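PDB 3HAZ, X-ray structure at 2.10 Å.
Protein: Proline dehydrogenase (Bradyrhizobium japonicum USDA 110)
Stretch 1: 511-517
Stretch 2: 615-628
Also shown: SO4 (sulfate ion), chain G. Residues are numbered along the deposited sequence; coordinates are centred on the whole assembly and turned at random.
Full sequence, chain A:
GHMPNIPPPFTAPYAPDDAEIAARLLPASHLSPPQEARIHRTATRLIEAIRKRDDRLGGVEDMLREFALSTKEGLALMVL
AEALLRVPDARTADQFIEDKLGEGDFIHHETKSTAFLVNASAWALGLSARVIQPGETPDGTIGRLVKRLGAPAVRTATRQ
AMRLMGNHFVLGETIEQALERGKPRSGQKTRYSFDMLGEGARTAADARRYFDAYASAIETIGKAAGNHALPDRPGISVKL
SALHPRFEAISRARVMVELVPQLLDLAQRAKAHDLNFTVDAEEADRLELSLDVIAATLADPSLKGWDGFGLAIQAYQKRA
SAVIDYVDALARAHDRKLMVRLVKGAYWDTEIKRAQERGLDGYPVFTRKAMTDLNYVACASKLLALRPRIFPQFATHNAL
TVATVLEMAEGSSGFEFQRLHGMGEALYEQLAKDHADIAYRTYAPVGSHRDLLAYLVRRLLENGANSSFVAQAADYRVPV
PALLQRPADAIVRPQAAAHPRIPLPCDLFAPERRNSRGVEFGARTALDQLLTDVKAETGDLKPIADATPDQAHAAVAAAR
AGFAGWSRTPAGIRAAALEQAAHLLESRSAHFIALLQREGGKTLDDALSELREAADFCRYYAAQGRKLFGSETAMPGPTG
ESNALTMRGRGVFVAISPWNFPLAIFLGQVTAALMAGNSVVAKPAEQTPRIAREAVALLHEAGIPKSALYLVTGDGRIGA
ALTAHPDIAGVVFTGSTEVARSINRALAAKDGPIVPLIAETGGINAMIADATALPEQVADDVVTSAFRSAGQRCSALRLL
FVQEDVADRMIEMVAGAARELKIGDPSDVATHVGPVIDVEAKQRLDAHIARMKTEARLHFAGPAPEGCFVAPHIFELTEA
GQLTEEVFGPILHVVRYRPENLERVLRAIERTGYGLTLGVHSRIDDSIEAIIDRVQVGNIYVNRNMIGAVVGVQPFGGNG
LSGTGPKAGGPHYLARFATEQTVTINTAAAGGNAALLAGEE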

# COMPACT_ATOMS: atom_id res chain seq x y z
N PRO A 511 13.33 -13.04 -9.35
CA PRO A 511 12.49 -14.19 -9.70
C PRO A 511 12.30 -14.34 -11.20
O PRO A 511 11.51 -15.18 -11.61
N GLU A 512 13.01 -13.54 -12.00
CA GLU A 512 12.89 -13.61 -13.46
C GLU A 512 13.18 -15.02 -13.98
O GLU A 512 12.31 -15.67 -14.56
N ARG A 513 14.41 -15.48 -13.78
CA ARG A 513 14.80 -16.81 -14.26
C ARG A 513 15.89 -17.39 -13.38
O ARG A 513 16.49 -16.68 -12.58
N ARG A 514 16.15 -18.69 -13.54
CA ARG A 514 17.30 -19.30 -12.88
C ARG A 514 18.59 -18.98 -13.64
O ARG A 514 18.58 -18.67 -14.83
N ASN A 515 19.71 -19.05 -12.92
CA ASN A 515 21.02 -18.81 -13.50
C ASN A 515 21.64 -20.16 -13.82
O ASN A 515 21.38 -21.14 -13.13
N SER A 516 22.45 -20.23 -14.88
CA SER A 516 23.14 -21.47 -15.18
C SER A 516 24.24 -21.73 -14.15
O SER A 516 24.69 -20.80 -13.48
N ARG A 517 24.66 -22.98 -14.02
CA ARG A 517 25.69 -23.34 -13.05
C ARG A 517 27.08 -23.33 -13.66
O ARG A 517 27.26 -23.74 -14.81
N ALA A 615 22.26 -22.24 -22.29
CA ALA A 615 21.16 -22.42 -21.34
C ALA A 615 20.57 -21.09 -20.91
O ALA A 615 19.37 -20.98 -20.71
N ASP A 616 21.42 -20.08 -20.74
CA ASP A 616 20.93 -18.74 -20.41
C ASP A 616 20.03 -18.19 -21.52
O ASP A 616 19.01 -17.56 -21.25
N PHE A 617 20.43 -18.40 -22.77
CA PHE A 617 19.61 -17.94 -23.89
C PHE A 617 18.20 -18.54 -23.79
O PHE A 617 17.21 -17.83 -23.95
N CYS A 618 18.13 -19.84 -23.54
CA CYS A 618 16.84 -20.53 -23.46
C CYS A 618 15.95 -19.96 -22.36
O CYS A 618 14.77 -19.68 -22.58
N ARG A 619 16.51 -19.77 -21.17
CA ARG A 619 15.72 -19.31 -20.03
C ARG A 619 15.33 -17.84 -20.19
O ARG A 619 14.22 -17.46 -19.86
N TYR A 620 16.24 -17.04 -20.72
CA TYR A 620 15.97 -15.62 -20.92
C TYR A 620 14.93 -15.37 -22.01
O TYR A 620 13.99 -14.60 -21.82
N TYR A 621 15.09 -16.02 -23.16
CA TYR A 621 14.08 -15.89 -24.20
C TYR A 621 12.74 -16.48 -23.75
O TYR A 621 11.67 -15.98 -24.12
N ALA A 622 12.78 -17.53 -22.94
CA ALA A 622 11.54 -18.08 -22.42
C ALA A 622 10.85 -17.02 -21.56
O ALA A 622 9.64 -16.81 -21.67
N ALA A 623 11.63 -16.35 -20.72
CA ALA A 623 11.09 -15.35 -19.80
C ALA A 623 10.57 -14.11 -20.52
O ALA A 623 9.49 -13.62 -20.21
N GLN A 624 11.35 -13.59 -21.46
CA GLN A 624 10.92 -12.46 -22.27
C GLN A 624 9.74 -12.88 -23.15
O GLN A 624 8.83 -12.09 -23.41
N GLY A 625 9.77 -14.13 -23.60
CA GLY A 625 8.69 -14.66 -24.41
C GLY A 625 7.33 -14.60 -23.74
O GLY A 625 6.34 -14.23 -24.37
N ARG A 626 7.27 -14.94 -22.45
CA ARG A 626 6.00 -14.89 -21.74
C ARG A 626 5.52 -13.46 -21.56
O ARG A 626 4.34 -13.18 -21.67
N LYS A 627 6.45 -12.56 -21.29
CA LYS A 627 6.09 -11.16 -21.12
C LYS A 627 5.53 -10.60 -22.41
O LYS A 627 4.54 -9.88 -22.40
N LEU A 628 6.18 -10.92 -23.52
CA LEU A 628 5.81 -10.33 -24.80
C LEU A 628 4.63 -11.03 -25.47
O LEU A 628 3.74 -10.38 -26.01

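Packing of the segment 511-517 against one side of the helix 615-628 in proline dehydrogenase; the two bury 461 Å² between them, both sides summed. The segment has no regular secondary structure, and its backbone runs past the helix with Ser-516 near Asp-616, Arg-513 near Arg-619 and Glu-512 near Ala-623, the CA atoms of these pairs 6.3, 6.4 and 6.8 Å apart. From the segment, Arg-513 and Ser-516 point their CA-to-CB bonds toward the helix; from the helix, Ala-615, Arg-619, Ala-623 and Lys-627 point toward the segment, a spacing of four residues that places them along one face.

Direct hydrogen bonds gather at Asp-616. Its CA-to-CB bond points sideways, but the m rotamer (chi1 -69°) brings the carboxylate to the segment, where Ser-516, in the p rotamer, donates from OG to Asp-616 OD1 at 2.7 Å. The backbone adds a weak bond, Ser-516 N to Asp-616 OD1, at 3.4 Å, so one carboxylate oxygen receives both the hydroxyl and the amide of the same serine.

Two waters extend this polar cluster. Water 1 donates to Asp-616 OD1 at 2.7 Å and to Arg-514 O at 2.8 Å, and accepts from Arg-619 NH1 at 3.0 Å, thereby tying a segment carbonyl to two helix side chains one turn apart. Water 2 donates to Asp-616 OD2 at 2.7 Å and to Asn-515 OD1 at 2.8 Å. Asn-515 starts away from the helix, yet in its t rotamer OD1 comes back toward the helix, leaving OD1 4.0 Å from Asp-616 OD1, too far for a direct bond; water 2 links it instead to Asp-616 OD2.

Arg-513 and Arg-619 have the largest covered areas, 93 and 80 Å². Arg-513 (chi1 p, chi2 and chi3 t) lies over the helix, its CD 4.2 Å from Arg-619 C and its CB 4.3 Å from Arg-619 CB. Tyr-620, a t rotamer, places CD1 over one face of the Arg-513 guanidinium, 3.8 Å from Arg-513 NE; that nitrogen in turn sits at the edge of the ring, near its plane, so the two flat groups do not lie face to face. Arg-619 (m, then t, t) is extended beneath the segment: its CD meets Arg-514 CG at 3.5 Å, a contact between aliphatic portions, and its NH1 lies 4.0 Å from Ser-516 CA. Smaller side chains fill in, with Ala-615 CB 4.5 Å from Ser-516 CB and Ala-623 CB 4.3 Å from Glu-512 O.

Charge at the far end is looser. Lys-627 (m, then t throughout) reaches NZ to within 4.0 Å of Glu-512 OE2, beyond salt-bridge range, and the poor order of Glu-512 makes its exact position less certain. Arg-626 makes no contact with the segment; its NE gives a weak hydrogen bond to O3 of the sulfate ion at 2.9 Å, the ion probably coming from the crystallisation liquor.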

# COMPACT_ATOMS: atom_id res chain seq x y z
CB PRO A 511 11.17 -13.82 -9.05
CG PRO A 511 11.08 -12.33 -9.32
CD PRO A 511 12.52 -11.81 -9.28
CB GLU A 512 13.82 -12.60 -14.14
CG GLU A 512 13.92 -11.26 -13.44
CD GLU A 512 12.56 -10.66 -13.13
OE1 GLU A 512 12.45 -9.94 -12.11
OE2 GLU A 512 11.61 -10.91 -13.90
CB ARG A 513 15.30 -16.72 -15.70
CG ARG A 513 16.61 -15.97 -15.81
CD ARG A 513 16.79 -15.36 -17.19
NE ARG A 513 17.59 -14.14 -17.09
CZ ARG A 513 18.91 -14.11 -17.24
NH1 ARG A 513 19.57 -15.22 -17.53
NH2 ARG A 513 19.55 -12.96 -17.12
CB ARG A 514 17.13 -20.81 -12.73
CG ARG A 514 16.10 -21.43 -13.65
CD ARG A 514 14.88 -21.91 -12.87
NE ARG A 514 14.98 -23.33 -12.56
CZ ARG A 514 14.12 -23.99 -11.78
NH1 ARG A 514 14.29 -25.29 -11.56
NH2 ARG A 514 13.10 -23.35 -11.23
CB ASN A 515 21.89 -18.05 -12.50
CG ASN A 515 23.13 -17.46 -13.13
OD1 ASN A 515 23.35 -17.55 -14.34
ND2 ASN A 515 23.96 -16.83 -12.31
CB SER A 516 23.74 -21.43 -16.59
OG SER A 516 24.42 -20.21 -16.82
CB ARG A 517 25.42 -24.72 -12.46
CG ARG A 517 24.26 -24.78 -11.48
CD ARG A 517 24.20 -26.16 -10.84
NE ARG A 517 25.53 -26.61 -10.41
CZ ARG A 517 25.88 -27.88 -10.27
NH1 ARG A 517 27.11 -28.19 -9.88
NH2 ARG A 517 25.02 -28.85 -10.53
CB ALA A 615 21.62 -23.22 -20.12
CB ASP A 616 22.11 -17.78 -20.16
CG ASP A 616 22.89 -18.10 -18.87
OD1 ASP A 616 22.39 -18.85 -18.01
OD2 ASP A 616 24.01 -17.56 -18.71
CB PHE A 617 20.23 -18.33 -25.23
CG PHE A 617 21.15 -17.29 -25.81
CD1 PHE A 617 22.43 -17.65 -26.23
CD2 PHE A 617 20.75 -15.98 -25.94
CE1 PHE A 617 23.28 -16.70 -26.76
CE2 PHE A 617 21.60 -15.03 -26.47
CZ PHE A 617 22.87 -15.39 -26.88
CB CYS A 618 17.05 -22.03 -23.23
SG CYS A 618 17.86 -22.89 -24.60
CB ARG A 619 16.47 -19.53 -18.72
CG ARG A 619 16.77 -20.99 -18.43
CD ARG A 619 17.06 -21.24 -16.96
NE ARG A 619 17.34 -22.66 -16.72
CZ ARG A 619 18.56 -23.18 -16.67
NH1 ARG A 619 19.62 -22.40 -16.83
NH2 ARG A 619 18.72 -24.48 -16.46
CB TYR A 620 17.27 -14.86 -21.23
CG TYR A 620 17.03 -13.39 -21.49
CD1 TYR A 620 16.73 -12.52 -20.44
CD2 TYR A 620 17.08 -12.88 -22.77
CE1 TYR A 620 16.50 -11.17 -20.68
CE2 TYR A 620 16.85 -11.53 -23.02
CZ TYR A 620 16.56 -10.69 -21.97
OH TYR A 620 16.33 -9.36 -22.23
CB TYR A 621 14.54 -16.49 -25.53
CG TYR A 621 15.70 -15.73 -26.15
CD1 TYR A 621 15.82 -14.36 -25.96
CD2 TYR A 621 16.65 -16.38 -26.93
CE1 TYR A 621 16.88 -13.65 -26.51
CE2 TYR A 621 17.71 -15.68 -27.49
CZ TYR A 621 17.82 -14.32 -27.27
OH TYR A 621 18.87 -13.61 -27.82
CB ALA A 622 11.78 -19.35 -21.62
CB ALA A 623 12.15 -14.96 -18.75
CB GLN A 624 12.06 -11.92 -23.14
CG GLN A 624 13.24 -11.34 -22.37
CD GLN A 624 12.85 -10.21 -21.43
OE1 GLN A 624 13.02 -10.30 -20.22
NE2 GLN A 624 12.31 -9.13 -21.99
CB ARG A 626 6.08 -15.56 -20.37
CG ARG A 626 6.27 -17.07 -20.40
CD ARG A 626 6.10 -17.65 -19.00
NE ARG A 626 6.25 -19.10 -19.00
CZ ARG A 626 7.38 -19.73 -18.67
NH1 ARG A 626 7.43 -21.05 -18.70
NH2 ARG A 626 8.44 -19.03 -18.31
CB LYS A 627 7.31 -10.33 -20.70
CG LYS A 627 7.71 -10.44 -19.24
CD LYS A 627 8.93 -9.56 -18.95
CE LYS A 627 9.46 -9.74 -17.53
NZ LYS A 627 10.70 -8.95 -17.28
CB LEU A 628 7.01 -10.33 -25.75
CG LEU A 628 6.84 -9.52 -27.04
CD1 LEU A 628 6.21 -8.17 -26.74
CD2 LEU A 628 8.17 -9.34 -27.76
S SO4 G . 2.42 -19.81 -18.18
O1 SO4 G . 2.11 -18.87 -17.10
O2 SO4 G . 1.20 -20.15 -18.90
O3 SO4 G . 3.36 -19.17 -19.10
O4 SO4 G . 3.02 -21.02 -17.63
O HOH W 1 19.84 -19.46 -17.26
O HOH W 2 24.46 -16.11 -16.50